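Local structure of B-type flagellar hook-associated protein 2 (Pseudomonas aeruginosa, 5FHY) at residues Thr66-Val71 against Leu76-Val81; Asp93-Ala98 against Val104-Ile109; Gly173-Asp178 against Val196-Lys201. The protein forms the cap at the tip of the growing flagellar filament, where it promotes flagellin polymerisation and keeps subunits from leaking out. All coordinates share one frame; numbering follows the deposited sequence.

Contact 1: Thr66-Val71 against Leu76-Val81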
loop_
_atom_site.group_PDB
_atom_site.type_symbol
_atom_site.label_atom_id
_atom_site.label_comp_id
_atom_site.label_asym_id
_atom_site.label_seq_id
_atom_site.Cartn_x
_atom_site.Cartn_y
_atom_site.Cartn_z
ATOM N N THR B 66 27.638 42.687 -56.251
ATOM C CA THR B 66 27.327 43.062 -54.871
ATOM C C THR B 66 25.856 42.834 -54.502
ATOM O O THR B 66 24.956 43.104 -55.298
ATOM C CB THR B 66 27.679 44.547 -54.599
ATOM O OG1 THR B 66 28.937 44.867 -55.207
ATOM C CG2 THR B 66 27.771 44.817 -53.100
ATOM N N LEU B 67 25.618 42.341 -53.288
ATOM C CA LEU B 67 24.260 42.178 -52.775
ATOM C C LEU B 67 23.964 43.167 -51.652
ATOM O O LEU B 67 24.644 43.172 -50.627
ATOM C CB LEU B 67 24.022 40.754 -52.262
ATOM C CG LEU B 67 23.971 39.572 -53.231
ATOM C CD1 LEU B 67 23.263 38.396 -52.574
ATOM C CD2 LEU B 67 23.308 39.949 -54.541
ATOM N N ASN B 68 22.953 44.007 -51.846
ATOM C CA ASN B 68 22.513 44.903 -50.785
ATOM C C ASN B 68 21.127 44.501 -50.314
ATOM O O ASN B 68 20.138 44.669 -51.029
ATOM C CB ASN B 68 22.515 46.362 -51.248
ATOM C CG ASN B 68 23.913 46.887 -51.509
ATOM O OD1 ASN B 68 24.663 47.179 -50.578
ATOM N ND2 ASN B 68 24.272 47.010 -52.780
ATOM N N ILE B 69 21.069 43.977 -49.097
ATOM C CA ILE B 69 19.835 43.442 -48.545
ATOM C C ILE B 69 19.332 44.366 -47.448
ATOM O O ILE B 69 20.097 44.787 -46.586
ATOM C CB ILE B 69 20.040 42.018 -47.986
ATOM C CG1 ILE B 69 20.520 41.072 -49.089
ATOM C CG2 ILE B 69 18.762 41.500 -47.342
ATOM C CD1 ILE B 69 20.881 39.688 -48.587
ATOM N N SER B 70 18.053 44.715 -47.499
ATOM C CA SER B 70 17.479 45.571 -46.473
ATOM C C SER B 70 16.095 45.087 -46.083
ATOM O O SER B 70 15.428 44.398 -46.850
ATOM C CB SER B 70 17.413 47.023 -46.957
ATOM O OG SER B 70 16.857 47.101 -48.260
ATOM N N VAL B 71 15.671 45.444 -44.878
ATOM C CA VAL B 71 14.314 45.177 -44.430
ATOM C C VAL B 71 13.743 46.473 -43.850
ATOM O O VAL B 71 13.964 46.808 -42.687
ATOM C CB VAL B 71 14.273 44.009 -43.400
ATOM C CG1 VAL B 71 15.412 44.125 -42.388
ATOM C CG2 VAL B 71 12.904 43.908 -42.722
ATOM N N LEU B 76 21.442 45.961 -44.467
ATOM C CA LEU B 76 22.492 45.007 -44.124
ATOM C C LEU B 76 23.809 45.476 -44.730
ATOM O O LEU B 76 23.800 46.249 -45.686
ATOM C CB LEU B 76 22.134 43.598 -44.615
ATOM C CG LEU B 76 21.231 42.725 -43.732
ATOM C CD1 LEU B 76 19.816 43.288 -43.642
ATOM C CD2 LEU B 76 21.191 41.284 -44.241
ATOM N N PRO B 77 24.943 45.025 -44.171
ATOM C CA PRO B 77 26.250 45.251 -44.795
ATOM C C PRO B 77 26.241 44.835 -46.260
ATOM O O PRO B 77 25.664 43.795 -46.582
ATOM C CB PRO B 77 27.189 44.363 -43.980
ATOM C CG PRO B 77 26.563 44.311 -42.635
ATOM C CD PRO B 77 25.072 44.378 -42.851
ATOM N N ALA B 78 26.840 45.641 -47.131
ATOM C CA ALA B 78 26.935 45.278 -48.537
ATOM C C ALA B 78 27.718 43.980 -48.672
ATOM O O ALA B 78 28.818 43.850 -48.135
ATOM C CB ALA B 78 27.593 46.390 -49.333
ATOM N N ILE B 79 27.151 43.021 -49.395
ATOM C CA ILE B 79 27.815 41.742 -49.595
ATOM C C ILE B 79 28.531 41.709 -50.934
ATOM O O ILE B 79 27.907 41.844 -51.985
ATOM C CB ILE B 79 26.822 40.561 -49.532
ATOM C CG1 ILE B 79 26.213 40.435 -48.135
ATOM C CG2 ILE B 79 27.512 39.262 -49.926
ATOM C CD1 ILE B 79 25.328 39.222 -47.977
ATOM N N THR B 80 29.842 41.502 -50.890
ATOM C CA THR B 80 30.630 41.380 -52.106
ATOM C C THR B 80 30.703 39.919 -52.514
ATOM O O THR B 80 31.102 39.062 -51.728
ATOM C CB THR B 80 32.061 41.935 -51.932
ATOM O OG1 THR B 80 32.004 43.339 -51.660
ATOM C CG2 THR B 80 32.887 41.703 -53.194
ATOM N N VAL B 81 30.300 39.638 -53.747
ATOM C CA VAL B 81 30.315 38.276 -54.246
ATOM C C VAL B 81 31.612 38.102 -55.015
ATOM O O VAL B 81 31.863 38.810 -55.987
ATOM C CB VAL B 81 29.114 37.968 -55.160
ATOM C CG1 VAL B 81 29.173 36.521 -55.640
ATOM C CG2 VAL B 81 27.811 38.244 -54.435
HETATM O O HOH W 1 23.106 47.022 -48.111
#

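Contact 2: Asp93-Ala98 against Val104-Ile109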
loop_
_atom_site.group_PDB
_atom_site.type_symbol
_atom_site.label_atom_id
_atom_site.label_comp_id
_atom_site.label_asym_id
_atom_site.label_seq_id
_atom_site.Cartn_x
_atom_site.Cartn_y
_atom_site.Cartn_z
ATOM N N ASP B 93 25.741 31.299 -46.352
ATOM C CA ASP B 93 26.645 31.524 -45.230
ATOM C C ASP B 93 26.869 33.011 -44.988
ATOM O O ASP B 93 26.959 33.455 -43.845
ATOM C CB ASP B 93 27.991 30.833 -45.470
ATOM C CG ASP B 93 27.877 29.322 -45.494
ATOM O OD1 ASP B 93 26.938 28.785 -44.871
ATOM O OD2 ASP B 93 28.733 28.671 -46.128
ATOM N N ALA B 94 26.961 33.778 -46.072
ATOM C CA ALA B 94 27.229 35.208 -45.973
ATOM C C ALA B 94 26.050 35.916 -45.329
ATOM O O ALA B 94 26.204 36.627 -44.338
ATOM C CB ALA B 94 27.518 35.798 -47.341
ATOM N N ILE B 95 24.874 35.701 -45.909
ATOM C CA ILE B 95 23.639 36.322 -45.446
ATOM C C ILE B 95 23.363 35.978 -43.984
ATOM O O ILE B 95 22.929 36.832 -43.211
ATOM C CB ILE B 95 22.435 35.896 -46.308
ATOM C CG1 ILE B 95 22.608 36.377 -47.746
ATOM C CG2 ILE B 95 21.140 36.459 -45.743
ATOM C CD1 ILE B 95 21.454 35.980 -48.651
ATOM N N ASN B 96 23.624 34.728 -43.608
ATOM C CA ASN B 96 23.391 34.283 -42.237
ATOM C C ASN B 96 24.231 35.079 -41.248
ATOM O O ASN B 96 23.831 35.283 -40.101
ATOM C CB ASN B 96 23.715 32.794 -42.091
ATOM C CG ASN B 96 22.633 31.899 -42.660
ATOM O OD1 ASN B 96 21.448 32.230 -42.626
ATOM N ND2 ASN B 96 23.040 30.752 -43.190
ATOM N N GLN B 97 25.407 35.511 -41.695
ATOM C CA GLN B 97 26.300 36.304 -40.856
ATOM C C GLN B 97 26.274 37.785 -41.240
ATOM O O GLN B 97 26.781 38.631 -40.506
ATOM C CB GLN B 97 27.723 35.742 -40.885
ATOM C CG GLN B 97 27.776 34.295 -40.395
ATOM C CD GLN B 97 29.121 33.903 -39.807
ATOM O OE1 GLN B 97 29.671 34.610 -38.961
ATOM N NE2 GLN B 97 29.641 32.758 -40.231
ATOM N N ALA B 98 25.729 38.091 -42.413
ATOM C CA ALA B 98 25.534 39.485 -42.809
ATOM C C ALA B 98 24.218 40.009 -42.246
ATOM O O ALA B 98 23.892 41.186 -42.396
ATOM C CB ALA B 98 25.552 39.630 -44.324
ATOM N N VAL B 104 17.848 38.595 -40.034
ATOM C CA VAL B 104 17.680 38.023 -41.357
ATOM C C VAL B 104 18.479 36.738 -41.447
ATOM O O VAL B 104 19.691 36.733 -41.240
ATOM C CB VAL B 104 18.136 38.988 -42.466
ATOM C CG1 VAL B 104 18.061 38.308 -43.832
ATOM C CG2 VAL B 104 17.302 40.263 -42.439
ATOM N N SER B 105 17.787 35.646 -41.742
ATOM C CA SER B 105 18.435 34.354 -41.885
ATOM C C SER B 105 18.169 33.844 -43.288
ATOM O O SER B 105 17.370 34.423 -44.022
ATOM C CB SER B 105 17.927 33.359 -40.838
ATOM O OG SER B 105 16.585 32.978 -41.102
ATOM N N ALA B 106 18.834 32.759 -43.661
ATOM C CA ALA B 106 18.730 32.248 -45.019
ATOM C C ALA B 106 18.926 30.738 -45.076
ATOM O O ALA B 106 19.632 30.157 -44.256
ATOM C CB ALA B 106 19.737 32.943 -45.920
ATOM N N THR B 107 18.299 30.110 -46.062
ATOM C CA THR B 107 18.478 28.687 -46.295
ATOM C C THR B 107 18.304 28.392 -47.775
ATOM O O THR B 107 18.066 29.300 -48.571
ATOM C CB THR B 107 17.474 27.849 -45.477
ATOM O OG1 THR B 107 17.853 26.467 -45.512
ATOM C CG2 THR B 107 16.068 27.998 -46.043
ATOM N N ILE B 108 18.435 27.121 -48.140
ATOM C CA ILE B 108 18.297 26.702 -49.524
ATOM C C ILE B 108 17.151 25.701 -49.602
ATOM O O ILE B 108 17.012 24.838 -48.736
ATOM C CB ILE B 108 19.599 26.068 -50.078
ATOM C CG1 ILE B 108 20.801 26.971 -49.797
ATOM C CG2 ILE B 108 19.480 25.804 -51.575
ATOM C CD1 ILE B 108 22.066 26.537 -50.501
ATOM N N ILE B 109 16.330 25.819 -50.638
ATOM C CA ILE B 109 15.224 24.894 -50.833
ATOM C C ILE B 109 15.326 24.301 -52.227
ATOM O O ILE B 109 15.439 25.026 -53.214
ATOM C CB ILE B 109 13.843 25.567 -50.643
ATOM C CG1 ILE B 109 13.553 25.775 -49.157
ATOM C CG2 ILE B 109 12.733 24.713 -51.243
ATOM C CD1 ILE B 109 12.162 26.322 -48.880
#

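Contact 3: Gly173-Asp178 against Val196-Lys201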
loop_
_atom_site.group_PDB
_atom_site.type_symbol
_atom_site.label_atom_id
_atom_site.label_comp_id
_atom_site.label_asym_id
_atom_site.label_seq_id
_atom_site.Cartn_x
_atom_site.Cartn_y
_atom_site.Cartn_z
ATOM N N GLY B 173 -0.782 43.521 -37.155
ATOM C CA GLY B 173 -1.968 42.773 -36.791
ATOM C C GLY B 173 -3.062 43.744 -36.396
ATOM O O GLY B 173 -2.875 44.961 -36.465
ATOM N N GLU B 174 -4.209 43.217 -35.989
ATOM C CA GLU B 174 -5.307 44.065 -35.550
ATOM C C GLU B 174 -6.087 43.415 -34.423
ATOM O O GLU B 174 -6.416 42.231 -34.480
ATOM C CB GLU B 174 -6.256 44.379 -36.707
ATOM C CG GLU B 174 -7.275 45.467 -36.382
ATOM C CD GLU B 174 -8.246 45.735 -37.519
ATOM O OE1 GLU B 174 -8.791 44.762 -38.078
ATOM O OE2 GLU B 174 -8.457 46.918 -37.860
ATOM N N ILE B 175 -6.377 44.204 -33.397
ATOM C CA ILE B 175 -7.267 43.781 -32.330
ATOM C C ILE B 175 -8.333 44.846 -32.135
ATOM O O ILE B 175 -8.220 45.956 -32.651
ATOM C CB ILE B 175 -6.515 43.552 -30.999
ATOM C CG1 ILE B 175 -5.966 44.872 -30.455
ATOM C CG2 ILE B 175 -5.375 42.562 -31.173
ATOM C CD1 ILE B 175 -5.145 44.707 -29.197
ATOM N N THR B 176 -9.383 44.494 -31.407
ATOM C CA THR B 176 -10.383 45.467 -31.003
ATOM C C THR B 176 -10.606 45.326 -29.506
ATOM O O THR B 176 -10.676 44.218 -28.984
ATOM C CB THR B 176 -11.727 45.294 -31.755
ATOM O OG1 THR B 176 -12.412 44.135 -31.267
ATOM C CG2 THR B 176 -11.512 45.159 -33.257
ATOM N N VAL B 177 -10.700 46.453 -28.813
ATOM C CA VAL B 177 -10.978 46.442 -27.385
ATOM C C VAL B 177 -12.239 47.251 -27.139
ATOM O O VAL B 177 -12.238 48.475 -27.270
ATOM C CB VAL B 177 -9.813 47.024 -26.561
ATOM C CG1 VAL B 177 -10.176 47.047 -25.081
ATOM C CG2 VAL B 177 -8.539 46.215 -26.796
ATOM N N ASP B 178 -13.311 46.551 -26.782
ATOM C CA ASP B 178 -14.623 47.157 -26.590
ATOM C C ASP B 178 -15.091 47.921 -27.825
ATOM O O ASP B 178 -15.795 48.920 -27.714
ATOM C CB ASP B 178 -14.603 48.083 -25.373
ATOM C CG ASP B 178 -14.595 47.316 -24.071
ATOM O OD1 ASP B 178 -15.172 46.210 -24.041
ATOM O OD2 ASP B 178 -14.014 47.811 -23.082
ATOM N N VAL B 196 -1.296 47.235 -18.878
ATOM C CA VAL B 196 -1.553 45.851 -19.232
ATOM C C VAL B 196 -0.752 45.457 -20.460
ATOM O O VAL B 196 -0.735 46.166 -21.463
ATOM C CB VAL B 196 -3.054 45.604 -19.505
ATOM C CG1 VAL B 196 -3.289 44.179 -20.011
ATOM C CG2 VAL B 196 -3.884 45.893 -18.258
ATOM N N SER B 197 -0.094 44.309 -20.373
ATOM C CA SER B 197 0.612 43.745 -21.508
ATOM C C SER B 197 0.029 42.375 -21.793
ATOM O O SER B 197 -0.198 41.594 -20.872
ATOM C CB SER B 197 2.115 43.633 -21.231
ATOM O OG SER B 197 2.687 44.890 -20.919
ATOM N N PHE B 198 -0.197 42.061 -23.060
ATOM C CA PHE B 198 -0.546 40.692 -23.394
ATOM C C PHE B 198 0.076 40.257 -24.706
ATOM O O PHE B 198 0.259 41.055 -25.623
ATOM C CB PHE B 198 -2.070 40.499 -23.447
ATOM C CG PHE B 198 -2.821 41.613 -24.127
ATOM C CD1 PHE B 198 -2.831 41.728 -25.506
ATOM C CD2 PHE B 198 -3.556 42.524 -23.384
ATOM C CE1 PHE B 198 -3.538 42.744 -26.129
ATOM C CE2 PHE B 198 -4.267 43.541 -24.004
ATOM C CZ PHE B 198 -4.255 43.650 -25.377
ATOM N N ASP B 199 0.379 38.969 -24.787
ATOM C CA ASP B 199 0.954 38.402 -25.989
ATOM C C ASP B 199 -0.170 37.714 -26.746
ATOM O O ASP B 199 -0.691 36.693 -26.307
ATOM C CB ASP B 199 2.072 37.412 -25.645
ATOM C CG ASP B 199 3.288 38.089 -25.027
ATOM O OD1 ASP B 199 4.271 38.345 -25.753
ATOM O OD2 ASP B 199 3.266 38.341 -23.804
ATOM N N VAL B 200 -0.530 38.269 -27.895
ATOM C CA VAL B 200 -1.618 37.713 -28.680
ATOM C C VAL B 200 -1.096 36.502 -29.433
ATOM O O VAL B 200 -0.081 36.578 -30.125
ATOM C CB VAL B 200 -2.207 38.744 -29.654
ATOM C CG1 VAL B 200 -3.262 38.093 -30.528
ATOM C CG2 VAL B 200 -2.797 39.917 -28.882
ATOM N N LYS B 201 -1.797 35.383 -29.293
ATOM C CA LYS B 201 -1.311 34.114 -29.807
ATOM C C LYS B 201 -2.208 33.552 -30.900
ATOM O O LYS B 201 -1.767 32.736 -31.707
ATOM C CB LYS B 201 -1.203 33.098 -28.668
ATOM C CG LYS B 201 -0.492 33.610 -27.422
ATOM C CD LYS B 201 -0.472 32.551 -26.323
ATOM C CE LYS B 201 0.188 31.262 -26.789
ATOM N NZ LYS B 201 0.071 30.170 -25.776
#

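Contact 1: Thr66-Val71 against Leu76-Val81
Leu67 and Ile79 face each other as an antiparallel hydrogen-bonded pair within the beta hairpin of strands 65-71 and 74-81; the N-to-C directions of 66-71 and 79-81 make an angle of 154°, nearly antiparallel. Leu67 N donates to Ile79 O at 2.7 Å, in the carbonyl plane, and Ile79 N returns a bond of 2.8 Å to Leu67 O; both are close to straight. Toward the turn, Leu76 N bonds to Ile69 O at 2.8 Å, approaching almost end-on to the carbonyl. Only Asn68 separates the two bonded residues on one strand, whereas Pro77 and Ala78 intervene on the other, so the second strand carries one extra residue and bows away. A water fills in at this irregular point: it donates both to Asn68 OD1 and to Leu76 O, the latter at 2.6 Å.

The apolar contacts gather on one face. Leu67 and Ile79 meet root to root, CB to CB, while Leu67 CG reaches Val81 CG2 further along. Ile69 and Leu76 cross at a slant, Ile69 CG2 lying 3.9 Å from Leu76 CD2. With its CG beside the backbone N (chi1 -84°), Leu76 lays CB and CD1 against Ile69 O and turns CD2 to the Ile69 side chain. Helix 88-98 covers this face, Met91 meeting Leu67 and Val81, and Ile95 meeting Ile69.

On the other face Thr66 CG2, anti to its own N, comes within 3.2 Å of Ile79 O, and a CA-H...O contact from Thr66 reaches the same oxygen. Asn68 OD1 rests 3.3 Å from Ala78 CB. The chemistry is thus two-sided: an apolar face turned to the helix, a more polar and more exposed face opposite, and a water bridging the strands where the regular ladder of backbone bonds is interrupted.

Contact 2: Asp93-Ala98 against Val104-Ile109
Ala106, Ile95 and Asn96 carry most of this small interface, in which residues 93-98 of the helix lie against 104-109 and run nearly antiparallel to them. The methyl of Ala106 points at the helix and meets Ile95 CG2 at 3.8 Å. With Ile95 CG1 beside the backbone N (chi1 -63°), CG2 is the branch anti to it, and it also touches Val104 CG1 at 4.1 Å, so a single methyl spans two strand residues whose side chains lie on the same face. Asn96 supplies the polar half: its OD1 accepts from Ala106 N at 2.9 Å. The bond is bent, 134° at the hydrogen, and the donor sits 18° from the plane of the amide carbonyl. Ser105 CB lies beside the same oxygen.

Ser105 and Thr107 bond through their backbones to strand 114-121, leaving Ala106 N to the asparagine on the outer edge. Further along, Ile108 makes backbone hydrogen bonds to a second subunit, and Asn96 packs on Val32 of that subunit. Ile95 also reaches Ile79 and Leu119. This is a strand-helix-strand connection within the Flagellin hook IN region, the helix joining and packing against two antiparallel sheets.

Contact 3: Gly173-Asp178 against Val196-Lys201
The strands bearing Ile175 and Phe198 belong to different antiparallel sheets and share no backbone hydrogen bond. Their nearest CA atoms, those of Ile175 and Val200, are 9.1 Å apart, a separation that leaves room for a layer of side chains between the two backbones. Strand 173-177 is bonded on its two sides to strands 34-42 and 180-184, while strand 196-200 lies between strands 24-28 and 188-190; each segment is therefore an inner strand of its own sheet.

Ile175 points across the gap, and two of its methyl groups find separate partners. CD1 heads for the rim of the Phe198 ring, lying in the ring plane 4.0 Å from CE1 and 4.1 Å from CZ, so that the phenyl group is met at its edge and not over a face. The two side chains approach from opposite directions. Phe198 holds CG between its backbone N and carbonyl carbon (chi1 42°), and Ile175 does the same with CG1 (chi1 67°), which leaves CG2 beside the isoleucine N. From there CG2 makes the looser second contact, 4.3 Å from Val200 CG2. Phe198 and Val200, two residues apart on their strand, thus both project toward Ile175 from one face.

The neighbours continue this apolar layer: Ile184 packs on Ile175, and Val40 and Leu43 on Val200. At the far end of strand 173-177, Val177 touches Ile109 of a third subunit. Two antiparallel sheets meeting through apolar side chains that project from facing strands, without bonds between their backbones, are consistent with a beta-sandwich-like core, to which both segments contribute from the family's C-terminal region.

Overall arrangement
Contacts 1 and 2 are neighbours, their centres 11 Å apart, and meet directly: Ala98 packs on Leu76, Pro77 and Ile79. Helix 88-98, part of contact 2, follows strand 74-81 and covers the apolar face of contact 1. Contact 3 lies on the opposite side of the chain's centre, about 36 Å from contact 1 between centres, in the C-terminal family region, while contacts 1 and 2 lie in the Flagellin hook IN region. Chemistry follows place. Contact 1, partly exposed, is a strand pair tied by backbone bonds and a water; contact 2, buried, mixes one side-chain-to-backbone bond with methyl packing; contact 3, also buried, joins two sheets by apolar contacts alone.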